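Local coordinates for uracil-DNA glycosylase (Epstein-Barr virus, PDB 6LYJ), which is a viral member of the uracil-DNA glycosylase superfamily, an alpha/beta protein whose four-stranded parallel sheet is packed against helices, at residues 42-45 / 46-49; 50-53 / 54-58; 153-156 / 157-160; 168-171 / 172-176. All blocks are in the same frame, centred on the assembly; numbering follows the deposited sequence.

Interaction 1: 42-45 / 46-49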
ATOM      1  N   PRO A  42      31.446   2.123   0.425  1.00 24.03           N
ATOM      2  CA  PRO A  42      31.554   3.309  -0.443  1.00 25.16           C
ATOM      3  C   PRO A  42      30.775   3.192  -1.745  1.00 20.97           C
ATOM      4  O   PRO A  42      30.108   4.154  -2.149  1.00 24.98           O
ATOM      5  CB  PRO A  42      33.065   3.414  -0.687  1.00 25.93           C
ATOM      6  CG  PRO A  42      33.669   2.844   0.552  1.00 29.15           C
ATOM      7  CD  PRO A  42      32.758   1.705   0.950  1.00 25.36           C
ATOM      8  N   ILE A  43      30.810   2.026  -2.396  1.00 21.11           N
ATOM      9  CA  ILE A  43      30.068   1.864  -3.643  1.00 23.40           C
ATOM     10  C   ILE A  43      28.563   1.899  -3.391  1.00 18.87           C
ATOM     11  O   ILE A  43      27.806   2.473  -4.183  1.00 20.58           O
ATOM     12  CB  ILE A  43      30.511   0.582  -4.380  1.00 25.41           C
ATOM     13  CG1 ILE A  43      30.033   0.612  -5.836  1.00 29.63           C
ATOM     14  CG2 ILE A  43      30.017  -0.682  -3.676  1.00 29.07           C
ATOM     15  CD1 ILE A  43      30.721   1.663  -6.691  1.00 30.50           C
ATOM     16  N   PHE A  44      28.098   1.299  -2.291  1.00 19.53           N
ATOM     17  CA  PHE A  44      26.671   1.379  -1.992  1.00 22.97           C
ATOM     18  C   PHE A  44      26.264   2.802  -1.638  1.00 15.07           C
ATOM     19  O   PHE A  44      25.156   3.238  -1.973  1.00 17.64           O
ATOM     20  CB  PHE A  44      26.288   0.415  -0.869  1.00 23.09           C
ATOM     21  CG  PHE A  44      25.989  -0.979  -1.343  1.00 24.84           C
ATOM     22  CD1 PHE A  44      26.451  -1.421  -2.573  1.00 22.80           C
ATOM     23  CD2 PHE A  44      25.199  -1.828  -0.584  1.00 25.68           C
ATOM     24  CE1 PHE A  44      26.162  -2.697  -3.019  1.00 27.46           C
ATOM     25  CE2 PHE A  44      24.904  -3.104  -1.025  1.00 27.66           C
ATOM     26  CZ  PHE A  44      25.385  -3.540  -2.245  1.00 27.47           C
ATOM     27  N   GLN A  45      27.151   3.541  -0.961  1.00 16.48           N
ATOM     28  CA  GLN A  45      26.891   4.955  -0.717  1.00 15.76           C
ATOM     29  C   GLN A  45      26.725   5.709  -2.027  1.00 20.01           C
ATOM     30  O   GLN A  45      25.812   6.528  -2.170  1.00 19.70           O
ATOM     31  CB  GLN A  45      28.025   5.575   0.099  1.00 16.67           C
ATOM     32  CG  GLN A  45      28.142   5.076   1.528  1.00 20.28           C
ATOM     33  CD  GLN A  45      29.372   5.623   2.226  1.00 26.79           C
ATOM     34  OE1 GLN A  45      29.584   6.834   2.269  1.00 27.78           O
ATOM     35  NE2 GLN A  45      30.192   4.732   2.775  1.00 30.55           N
ATOM     36  N   ARG A  46      27.591   5.424  -3.005  1.00 16.16           N
ATOM     37  CA  ARG A  46      27.507   6.117  -4.286  1.00 16.26           C
ATOM     38  C   ARG A  46      26.246   5.726  -5.049  1.00 21.84           C
ATOM     39  O   ARG A  46      25.626   6.570  -5.703  1.00 22.35           O
ATOM     40  CB  ARG A  46      28.758   5.828  -5.117  1.00 17.02           C
ATOM     41  CG  ARG A  46      29.983   6.580  -4.632  1.00 18.60           C
ATOM     42  CD  ARG A  46      31.254   6.110  -5.321  1.00 18.78           C
ATOM     43  NE  ARG A  46      31.213   6.306  -6.767  1.00 19.94           N
ATOM     44  CZ  ARG A  46      32.198   5.957  -7.588  1.00 21.07           C
ATOM     45  NH1 ARG A  46      33.289   5.397  -7.100  1.00 21.65           N
ATOM     46  NH2 ARG A  46      32.100   6.168  -8.893  1.00 24.09           N
ATOM     47  N   LYS A  47      25.842   4.457  -4.966  1.00 15.07           N
ATOM     48  CA  LYS A  47      24.615   4.016  -5.631  1.00 15.87           C
ATOM     49  C   LYS A  47      23.381   4.686  -5.027  1.00 15.37           C
ATOM     50  O   LYS A  47      22.480   5.136  -5.755  1.00 15.38           O
ATOM     51  CB  LYS A  47      24.511   2.491  -5.557  1.00 15.93           C
ATOM     52  CG  LYS A  47      25.567   1.768  -6.384  1.00 20.23           C
ATOM     53  CD  LYS A  47      25.756   0.319  -5.946  1.00 22.67           C
ATOM     54  CE  LYS A  47      24.555  -0.532  -6.303  1.00 27.04           C
ATOM     55  NZ  LYS A  47      24.353  -0.595  -7.771  1.00 32.36           N
ATOM     56  N   LEU A  48      23.324   4.772  -3.695  1.00 16.85           N
ATOM     57  CA  LEU A  48      22.229   5.502  -3.058  1.00 16.82           C
ATOM     58  C   LEU A  48      22.252   6.977  -3.452  1.00 16.43           C
ATOM     59  O   LEU A  48      21.205   7.565  -3.762  1.00 17.01           O
ATOM     60  CB  LEU A  48      22.301   5.336  -1.541  1.00 17.33           C
ATOM     61  CG  LEU A  48      21.308   6.176  -0.735  1.00 19.08           C
ATOM     62  CD1 LEU A  48      19.876   5.861  -1.143  1.00 18.26           C
ATOM     63  CD2 LEU A  48      21.513   5.950   0.758  1.00 16.45           C
ATOM     64  N   ALA A  49      23.435   7.603  -3.405  1.00 14.35           N
ATOM     65  CA  ALA A  49      23.557   8.993  -3.834  1.00 17.53           C
ATOM     66  C   ALA A  49      23.074   9.176  -5.266  1.00 19.09           C
ATOM     67  O   ALA A  49      22.470  10.203  -5.592  1.00 18.71           O
ATOM     68  CB  ALA A  49      25.007   9.464  -3.704  1.00 15.69           C
TER

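Interaction 2: 50-53 / 54-58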
ATOM      1  N   ALA A  50      23.299   8.175  -6.123  1.00 17.35           N
ATOM      2  CA  ALA A  50      22.873   8.272  -7.513  1.00 15.07           C
ATOM      3  C   ALA A  50      21.358   8.204  -7.626  1.00 15.53           C
ATOM      4  O   ALA A  50      20.760   8.901  -8.454  1.00 18.46           O
ATOM      5  CB  ALA A  50      23.527   7.166  -8.340  1.00 19.60           C
ATOM      6  N   VAL A  51      20.717   7.370  -6.804  1.00 15.58           N
ATOM      7  CA  VAL A  51      19.254   7.336  -6.819  1.00 15.41           C
ATOM      8  C   VAL A  51      18.694   8.677  -6.350  1.00 15.45           C
ATOM      9  O   VAL A  51      17.738   9.217  -6.934  1.00 16.39           O
ATOM     10  CB  VAL A  51      18.729   6.172  -5.962  1.00 15.06           C
ATOM     11  CG1 VAL A  51      17.213   6.107  -6.041  1.00 14.20           C
ATOM     12  CG2 VAL A  51      19.345   4.859  -6.415  1.00 18.04           C
ATOM     13  N   ILE A  52      19.262   9.212  -5.268  1.00 17.03           N
ATOM     14  CA  ILE A  52      18.856  10.524  -4.767  1.00 18.86           C
ATOM     15  C   ILE A  52      19.016  11.587  -5.848  1.00 16.39           C
ATOM     16  O   ILE A  52      18.147  12.448  -6.031  1.00 15.94           O
ATOM     17  CB  ILE A  52      19.654  10.868  -3.497  1.00 20.71           C
ATOM     18  CG1 ILE A  52      19.233   9.940  -2.355  1.00 20.10           C
ATOM     19  CG2 ILE A  52      19.471  12.334  -3.117  1.00 20.32           C
ATOM     20  CD1 ILE A  52      20.120  10.022  -1.142  1.00 22.04           C
ATOM     21  N   ALA A  53      20.130  11.539  -6.586  1.00 17.85           N
ATOM     22  CA  ALA A  53      20.364  12.504  -7.655  1.00 18.15           C
ATOM     23  C   ALA A  53      19.336  12.353  -8.769  1.00 18.28           C
ATOM     24  O   ALA A  53      18.886  13.349  -9.349  1.00 22.89           O
ATOM     25  CB  ALA A  53      21.786  12.348  -8.197  1.00 16.14           C
ATOM     26  N   CYS A  54      18.985  11.111  -9.110  1.00 19.86           N
ATOM     27  CA  CYS A  54      17.949  10.876 -10.112  1.00 17.79           C
ATOM     28  C   CYS A  54      16.640  11.533  -9.701  1.00 21.81           C
ATOM     29  O   CYS A  54      15.980  12.202 -10.511  1.00 19.69           O
ATOM     30  CB  CYS A  54      17.753   9.373 -10.317  1.00 18.08           C
ATOM     31  SG  CYS A  54      16.436   8.941 -11.478  1.00 21.53           S
ATOM     32  N   VAL A  55      16.236  11.335  -8.442  1.00 13.68           N
ATOM     33  CA  VAL A  55      15.001  11.957  -7.968  1.00 13.54           C
ATOM     34  C   VAL A  55      15.116  13.477  -8.028  1.00 21.62           C
ATOM     35  O   VAL A  55      14.156  14.174  -8.380  1.00 20.93           O
ATOM     36  CB  VAL A  55      14.654  11.470  -6.548  1.00 21.26           C
ATOM     37  CG1 VAL A  55      13.390  12.159  -6.043  1.00 21.00           C
ATOM     38  CG2 VAL A  55      14.477   9.958  -6.523  1.00 12.40           C
ATOM     39  N   ARG A  56      16.291  14.016  -7.678  1.00 22.73           N
ATOM     40  CA  ARG A  56      16.493  15.463  -7.759  1.00 25.32           C
ATOM     41  C   ARG A  56      16.319  15.979  -9.184  1.00 22.19           C
ATOM     42  O   ARG A  56      15.749  17.055  -9.395  1.00 19.17           O
ATOM     43  CB  ARG A  56      17.872  15.848  -7.221  1.00 25.01           C
ATOM     44  CG  ARG A  56      17.969  15.807  -5.708  1.00 30.35           C
ATOM     45  CD  ARG A  56      19.202  16.541  -5.219  1.00 37.05           C
ATOM     46  NE  ARG A  56      19.350  16.442  -3.770  1.00 38.42           N
ATOM     47  CZ  ARG A  56      20.414  15.931  -3.164  1.00 40.00           C
ATOM     48  NH1 ARG A  56      21.438  15.488  -3.882  1.00 41.09           N
ATOM     49  NH2 ARG A  56      20.461  15.878  -1.840  1.00 41.10           N
ATOM     50  N   ARG A  57      16.816  15.231 -10.173  1.00 18.97           N
ATOM     51  CA  ARG A  57      16.610  15.633 -11.563  1.00 19.29           C
ATOM     52  C   ARG A  57      15.136  15.573 -11.938  1.00 26.27           C
ATOM     53  O   ARG A  57      14.622  16.472 -12.618  1.00 25.61           O
ATOM     54  CB  ARG A  57      17.424  14.750 -12.513  1.00 17.69           C
ATOM     55  CG  ARG A  57      18.931  14.938 -12.443  1.00 19.41           C
ATOM     56  CD  ARG A  57      19.629  14.220 -13.597  1.00 20.04           C
ATOM     57  NE  ARG A  57      19.250  12.812 -13.707  1.00 19.69           N
ATOM     58  CZ  ARG A  57      19.827  11.818 -13.035  1.00 21.92           C
ATOM     59  NH1 ARG A  57      20.809  12.068 -12.181  1.00 16.46           N
ATOM     60  NH2 ARG A  57      19.409  10.570 -13.211  1.00 15.88           N
ATOM     61  N   LEU A  58      14.443  14.514 -11.513  1.00 25.16           N
ATOM     62  CA  LEU A  58      13.034  14.369 -11.866  1.00 24.81           C
ATOM     63  C   LEU A  58      12.164  15.434 -11.204  1.00 22.51           C
ATOM     64  O   LEU A  58      11.111  15.791 -11.744  1.00 20.99           O
ATOM     65  CB  LEU A  58      12.542  12.971 -11.492  1.00 24.65           C
ATOM     66  CG  LEU A  58      13.194  11.808 -12.246  1.00 22.83           C
ATOM     67  CD1 LEU A  58      12.887  10.484 -11.566  1.00 19.40           C
ATOM     68  CD2 LEU A  58      12.719  11.793 -13.690  1.00 22.77           C
TER

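Interaction 3: 153-156 / 157-160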
ATOM      1  N   THR A 153       9.669   7.243  -3.600  1.00 10.65           N
ATOM      2  CA  THR A 153       9.131   8.429  -4.251  1.00 16.43           C
ATOM      3  C   THR A 153       8.147   8.010  -5.337  1.00 15.80           C
ATOM      4  O   THR A 153       8.092   6.844  -5.737  1.00 13.97           O
ATOM      5  CB  THR A 153      10.250   9.311  -4.842  1.00 17.64           C
ATOM      6  OG1 THR A 153      11.074   8.526  -5.712  1.00 16.07           O
ATOM      7  CG2 THR A 153      11.112   9.912  -3.731  1.00 11.46           C
ATOM      8  N   VAL A 154       7.354   8.974  -5.799  1.00 13.63           N
ATOM      9  CA  VAL A 154       6.403   8.740  -6.881  1.00 16.04           C
ATOM     10  C   VAL A 154       6.080  10.078  -7.536  1.00 20.36           C
ATOM     11  O   VAL A 154       5.995  11.109  -6.863  1.00 18.51           O
ATOM     12  CB  VAL A 154       5.132   8.024  -6.362  1.00 14.05           C
ATOM     13  CG1 VAL A 154       4.358   8.914  -5.387  1.00 15.21           C
ATOM     14  CG2 VAL A 154       4.252   7.573  -7.520  1.00 13.11           C
ATOM     15  N   GLN A 155       5.906  10.060  -8.857  1.00 23.42           N
ATOM     16  CA  GLN A 155       5.434  11.244  -9.562  1.00 23.77           C
ATOM     17  C   GLN A 155       3.932  11.408  -9.348  1.00 20.56           C
ATOM     18  O   GLN A 155       3.186  10.426  -9.317  1.00 19.35           O
ATOM     19  CB  GLN A 155       5.752  11.155 -11.056  1.00 25.94           C
ATOM     20  CG  GLN A 155       5.401  12.423 -11.833  1.00 28.70           C
ATOM     21  CD  GLN A 155       5.658  12.308 -13.327  1.00 29.57           C
ATOM     22  OE1 GLN A 155       6.608  11.655 -13.762  1.00 29.20           O
ATOM     23  NE2 GLN A 155       4.813  12.955 -14.120  1.00 29.27           N
ATOM     24  N   LYS A 156       3.505  12.657  -9.166  1.00 20.47           N
ATOM     25  CA  LYS A 156       2.096  12.973  -8.954  1.00 21.73           C
ATOM     26  C   LYS A 156       1.200  12.288  -9.979  1.00 25.06           C
ATOM     27  O   LYS A 156       1.430  12.379 -11.186  1.00 28.54           O
ATOM     28  CB  LYS A 156       1.896  14.488  -9.017  1.00 22.08           C
ATOM     29  CG  LYS A 156       0.443  14.925  -9.111  1.00 28.03           C
ATOM     30  CD  LYS A 156       0.343  16.430  -9.279  1.00 35.02           C
ATOM     31  CE  LYS A 156      -1.087  16.865  -9.561  1.00 40.39           C
ATOM     32  NZ  LYS A 156      -1.155  18.296  -9.970  1.00 43.85           N
ATOM     33  N   GLY A 157       0.179  11.590  -9.484  1.00 24.00           N
ATOM     34  CA  GLY A 157      -0.817  10.967 -10.328  1.00 23.42           C
ATOM     35  C   GLY A 157      -0.376   9.736 -11.087  1.00 24.75           C
ATOM     36  O   GLY A 157      -1.180   9.185 -11.847  1.00 23.64           O
ATOM     37  N   LYS A 158       0.865   9.280 -10.920  1.00 26.38           N
ATOM     38  CA  LYS A 158       1.400   8.167 -11.704  1.00 26.70           C
ATOM     39  C   LYS A 158       1.965   7.088 -10.789  1.00 26.44           C
ATOM     40  O   LYS A 158       3.169   7.067 -10.503  1.00 29.18           O
ATOM     41  CB  LYS A 158       2.455   8.663 -12.691  1.00 27.94           C
ATOM     42  CG  LYS A 158       1.873   9.498 -13.831  1.00 31.63           C
ATOM     43  CD  LYS A 158       2.954   9.993 -14.777  1.00 36.20           C
ATOM     44  CE  LYS A 158       2.359  10.588 -16.048  1.00 41.05           C
ATOM     45  NZ  LYS A 158       1.064  11.277 -15.798  1.00 44.42           N
ATOM     46  N   PRO A 159       1.124   6.177 -10.308  1.00 22.86           N
ATOM     47  CA  PRO A 159       1.620   5.100  -9.441  1.00 23.30           C
ATOM     48  C   PRO A 159       2.649   4.240 -10.160  1.00 23.31           C
ATOM     49  O   PRO A 159       2.504   3.927 -11.343  1.00 24.97           O
ATOM     50  CB  PRO A 159       0.358   4.298  -9.110  1.00 21.59           C
ATOM     51  CG  PRO A 159      -0.626   4.654 -10.195  1.00 21.42           C
ATOM     52  CD  PRO A 159      -0.327   6.080 -10.545  1.00 21.83           C
ATOM     53  N   GLY A 160       3.695   3.857  -9.432  1.00 18.70           N
ATOM     54  CA  GLY A 160       4.750   3.045 -10.001  1.00 20.18           C
ATOM     55  C   GLY A 160       5.726   3.783 -10.892  1.00 23.25           C
ATOM     56  O   GLY A 160       6.625   3.146 -11.454  1.00 28.15           O
TER

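Interaction 4: 168-171 / 172-176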
ATOM      1  N   ALA A 168      14.185   0.166  -5.177  1.00 15.45           N
ATOM      2  CA  ALA A 168      13.967  -1.224  -4.782  1.00 16.15           C
ATOM      3  C   ALA A 168      15.260  -1.885  -4.315  1.00 18.21           C
ATOM      4  O   ALA A 168      15.255  -2.649  -3.343  1.00 18.02           O
ATOM      5  CB  ALA A 168      13.347  -2.013  -5.939  1.00 18.08           C
ATOM      6  N   TRP A 169      16.379  -1.594  -4.982  1.00 17.06           N
ATOM      7  CA  TRP A 169      17.671  -2.077  -4.501  1.00 19.22           C
ATOM      8  C   TRP A 169      17.942  -1.603  -3.076  1.00 17.45           C
ATOM      9  O   TRP A 169      18.345  -2.393  -2.208  1.00 16.38           O
ATOM     10  CB  TRP A 169      18.785  -1.611  -5.444  1.00 20.20           C
ATOM     11  CG  TRP A 169      20.128  -1.577  -4.793  1.00 20.49           C
ATOM     12  CD1 TRP A 169      20.988  -2.623  -4.630  1.00 23.92           C
ATOM     13  CD2 TRP A 169      20.756  -0.441  -4.188  1.00 19.24           C
ATOM     14  NE1 TRP A 169      22.118  -2.206  -3.968  1.00 24.76           N
ATOM     15  CE2 TRP A 169      21.999  -0.871  -3.684  1.00 24.24           C
ATOM     16  CE3 TRP A 169      20.388   0.899  -4.026  1.00 18.56           C
ATOM     17  CZ2 TRP A 169      22.877  -0.008  -3.030  1.00 22.75           C
ATOM     18  CZ3 TRP A 169      21.261   1.752  -3.371  1.00 15.67           C
ATOM     19  CH2 TRP A 169      22.492   1.296  -2.886  1.00 19.59           C
ATOM     20  N   PHE A 170      17.672  -0.325  -2.802  1.00 17.17           N
ATOM     21  CA  PHE A 170      17.983   0.232  -1.489  1.00 16.66           C
ATOM     22  C   PHE A 170      17.098  -0.381  -0.411  1.00 17.80           C
ATOM     23  O   PHE A 170      17.590  -0.791   0.646  1.00 17.01           O
ATOM     24  CB  PHE A 170      17.841   1.755  -1.506  1.00 13.47           C
ATOM     25  CG  PHE A 170      17.966   2.386  -0.142  1.00 15.58           C
ATOM     26  CD1 PHE A 170      19.158   2.310   0.561  1.00 18.14           C
ATOM     27  CD2 PHE A 170      16.895   3.054   0.434  1.00 14.53           C
ATOM     28  CE1 PHE A 170      19.282   2.881   1.823  1.00 19.59           C
ATOM     29  CE2 PHE A 170      17.015   3.635   1.695  1.00 18.43           C
ATOM     30  CZ  PHE A 170      18.209   3.547   2.386  1.00 18.89           C
ATOM     31  N   THR A 171      15.783  -0.435  -0.649  1.00 18.61           N
ATOM     32  CA  THR A 171      14.890  -0.958   0.382  1.00 17.87           C
ATOM     33  C   THR A 171      15.048  -2.467   0.559  1.00 19.10           C
ATOM     34  O   THR A 171      14.903  -2.967   1.682  1.00 14.92           O
ATOM     35  CB  THR A 171      13.434  -0.584   0.081  1.00 16.10           C
ATOM     36  OG1 THR A 171      13.070  -1.000  -1.242  1.00 15.85           O
ATOM     37  CG2 THR A 171      13.239   0.922   0.213  1.00 15.79           C
ATOM     38  N   ASP A 172      15.353  -3.208  -0.515  1.00 18.81           N
ATOM     39  CA  ASP A 172      15.749  -4.606  -0.365  1.00 17.96           C
ATOM     40  C   ASP A 172      16.935  -4.735   0.581  1.00 16.27           C
ATOM     41  O   ASP A 172      16.948  -5.594   1.473  1.00 14.72           O
ATOM     42  CB  ASP A 172      16.106  -5.208  -1.728  1.00 14.94           C
ATOM     43  CG  ASP A 172      14.889  -5.668  -2.516  1.00 16.73           C
ATOM     44  OD1 ASP A 172      13.750  -5.549  -2.019  1.00 16.52           O
ATOM     45  OD2 ASP A 172      15.088  -6.154  -3.648  1.00 19.90           O
ATOM     46  N   HIS A 173      17.960  -3.902   0.375  1.00 13.36           N
ATOM     47  CA  HIS A 173      19.139  -3.983   1.230  1.00 13.11           C
ATOM     48  C   HIS A 173      18.783  -3.641   2.673  1.00 13.51           C
ATOM     49  O   HIS A 173      19.270  -4.287   3.611  1.00 14.17           O
ATOM     50  CB  HIS A 173      20.233  -3.059   0.693  1.00 15.77           C
ATOM     51  CG  HIS A 173      21.522  -3.128   1.456  1.00 19.23           C
ATOM     52  ND1 HIS A 173      22.373  -4.211   1.385  1.00 19.94           N
ATOM     53  CD2 HIS A 173      22.119  -2.235   2.279  1.00 19.49           C
ATOM     54  CE1 HIS A 173      23.429  -3.988   2.147  1.00 20.63           C
ATOM     55  NE2 HIS A 173      23.300  -2.795   2.699  1.00 20.45           N
ATOM     56  N   VAL A 174      17.930  -2.629   2.867  1.00 11.85           N
ATOM     57  CA  VAL A 174      17.469  -2.268   4.207  1.00 15.92           C
ATOM     58  C   VAL A 174      16.778  -3.452   4.878  1.00 16.82           C
ATOM     59  O   VAL A 174      17.016  -3.744   6.056  1.00 14.09           O
ATOM     60  CB  VAL A 174      16.541  -1.042   4.148  1.00 18.56           C
ATOM     61  CG1 VAL A 174      15.820  -0.861   5.478  1.00 12.84           C
ATOM     62  CG2 VAL A 174      17.335   0.209   3.801  1.00 17.09           C
ATOM     63  N   ILE A 175      15.896  -4.137   4.146  1.00 17.92           N
ATOM     64  CA  ILE A 175      15.201  -5.298   4.709  1.00 17.78           C
ATOM     65  C   ILE A 175      16.206  -6.374   5.105  1.00 17.34           C
ATOM     66  O   ILE A 175      16.130  -6.960   6.197  1.00 15.36           O
ATOM     67  CB  ILE A 175      14.156  -5.832   3.711  1.00 15.33           C
ATOM     68  CG1 ILE A 175      13.041  -4.800   3.508  1.00 16.29           C
ATOM     69  CG2 ILE A 175      13.586  -7.173   4.182  1.00 13.30           C
ATOM     70  CD1 ILE A 175      12.137  -5.086   2.307  1.00 15.70           C
ATOM     71  N   SER A 176      17.154  -6.659   4.207  1.00 15.64           N
ATOM     72  CA  SER A 176      18.169  -7.672   4.480  1.00 16.56           C
ATOM     73  C   SER A 176      18.957  -7.327   5.736  1.00 17.52           C
ATOM     74  O   SER A 176      19.209  -8.190   6.586  1.00 19.73           O
ATOM     75  CB  SER A 176      19.109  -7.809   3.281  1.00 20.79           C
ATOM     76  OG  SER A 176      18.428  -8.330   2.151  1.00 25.85           O
TER
HETATM   77  O   HOH W   1      12.342  -3.642  -1.519  1.00 38.77           O

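Interaction 1: 42-45 / 46-49
Ile43, Phe44 and Lys47 meet on the first turns of helix 42-59, a surface helix of this uracil-DNA glycosylase. The contact is local. Side chains three and four residues apart come together as the chain winds.

Lys47 shows the pattern. Its CB lies 3.6 Å from Ile43 O, so the side chain starts over the carbonyl one turn back. CG comes closer still, 3.2 Å from Ile43 O. The first torsion puts it there: CG stands beside the backbone N, opposite the carbonyl carbon (chi1 -68°). CD meets two side chains: it is 3.9 Å from Phe44 CD1 and, more loosely, 4.3 Å from Ile43 CG1. The chain then bends at chi3 (70°) and again at chi4. The charged end makes a cation-pi contact with Trp169 of helix 167-181.

Lys47 and Phe44 run side by side in the same direction. Lys47 CD approaches the ring obliquely. The Phe44 ring also makes edge-to-face contacts with Trp169 and His173. Arg46 starts in a similar way, with CG 3.5 Å from Pro42 O, but its tip leads away from the preceding turn. Leu48 is buried, and it packs on Trp167 and Phe170 of helix 167-181 and on Leu28 and Leu40.

At the start of the helix, Phe44 N bonds to Ser41 OG, and Gln45 NE2 makes a hydrogen bond to Leu40 O. Four backbone bonds of the alpha-helical kind join the two halves. In the last of them, Ala49 N donates to Gln45 O at 2.9 Å with an N-H...O angle of 167°.

Interaction 2: 50-53 / 54-58
Ile52 and Arg56 lie side by side, one turn apart, and point the same way. The methyl CG2 of Ile52 sits over the centre of one face of the Arg56 guanidinium, 3.7 Å from Arg56 CZ. Arg56 reaches this place with an extended chain. Its CG stands opposite the carbonyl carbon (chi1 -75°), and the chain runs straight on to NE. That NE forms a salt bridge with Glu68, which should help fix the plane resting on the isoleucine.

Arg57 behaves differently. Its chain bends at chi3 (-53°) and folds back along the helix. As a result Arg57 NH1 lies 4.1 Å from Ala53 CB, and Ala53 O lies over a face of the guanidinium, 3.7 Å from Arg57 NH1.

All of this is helix 42-59, in its second half. Successive backbone bonds tie 50-53 to 54-58, such as Val55 N to Val51 O at 3.0 Å. Cys54 CB lies 3.4 Å from the same Val51 O.

Val51 and Val55 form the inward, aliphatic side. Val55 holds CG2 beside its own backbone N, 3.4 Å from Val51 O. Both valines pack on Trp167 of helix 167-181, and Val55 also touches Ile165.

Interaction 3: 153-156 / 157-160
Gln155 and Lys158 are joined by a single backbone hydrogen bond. Lys158 N donates to Gln155 O at 3.0 Å, with an N-H...O angle of 159°. The donor stands above the carbonyl plane, 37° out of it. Two more hydrogen bonds come from Ser161, whose OG meets both Gln155 N and Lys158 O. Another joins Gly160 N to Asp91 OD2.

The side chains of the same two residues run alongside each other. The methylene CD of Lys158 lies 3.6 Å from Gln155 NE2 and 3.8 Å from Gln155 CD. This is contact with the aliphatic part of the lysine.

The bond from Lys158 to Gln155 closes a type II beta turn from Gln155 to Lys158. Gly157 takes its third position with a positive phi of 73°, as is normal there in this turn type. The turn begins at the last residue of the short strand 154-155, which pairs antiparallel with strand 64-65.

Van der Waals contact comes from Val154, whose CB points toward the returning chain. Its CG2 stands opposite the backbone N and reaches Lys158 O at 3.2 Å. It also approaches Pro159 CA at 4.1 Å. Pro159 packs on a polar side chain of another protein chain.

Interaction 4: 168-171 / 172-176
Helix 167-181 is the next helix after strand 154-155, reached through a loop, and along one of its faces Phe170 meets Val174, one turn on. The methyl CG2 of Val174 lies over one face of the phenyl ring. It is 3.9 Å from the centroid of the Phe170 ring and 19° off the ring normal, a CH-pi contact. Its closest ring atom is CZ of Phe170, at 3.7 Å. The two side chains cross at a slant, and the methyl sits toward the rim. The same CG2 is 3.3 Å from Phe170 O. Its position beside the Val174 backbone N brings it to both.

Around the helix, Asp172 folds back on the preceding turn. Its CB is 3.1 Å from Ala168 O, while Asp172 N donates to Ala168 O at 2.9 Å. The carboxylate forms a salt bridge through OD1 with Lys197. A water donates to Thr171 OG1 at 2.8 Å; its link to Asp172 OD1 is too short to be trusted. Thr171 OG1 also bonds to Thr150 O. Ile175 lays CG1 3.2 Å from Thr171 O.

The helix is covered on several sides. Asp172 and Ser176 touch Leu200. Thr171, Val174 and Ile175 pack on Leu148 of strand 145-149, at an outer position of the parallel sheet. Phe170 meets Leu38, and Val174 meets Trp34, both of helix 32-38.

How the interactions relate
Interactions 1 and 2 are consecutive parts of helix 42-59, with centres 13 Å apart. Interaction 1 is a surface contact and interaction 2 is partly buried. In both, a long charged side chain lies along an apolar neighbour: Lys47 beside the Phe44 ring, Arg56 over the Ile52 methyl. Interaction 4, on helix 167-181, is also partly buried, but its main side-chain contact is apolar, a methyl over an aromatic ring. It touches interaction 1, where Lys47 CB lies 3.6 Å from Trp169 CH2. Interaction 3 is a surface turn, closed by one bond where the three helical contacts use four. It meets interaction 2 through Val55 CG2, 3.8 Å from Thr153 OG1. It does not touch interaction 4.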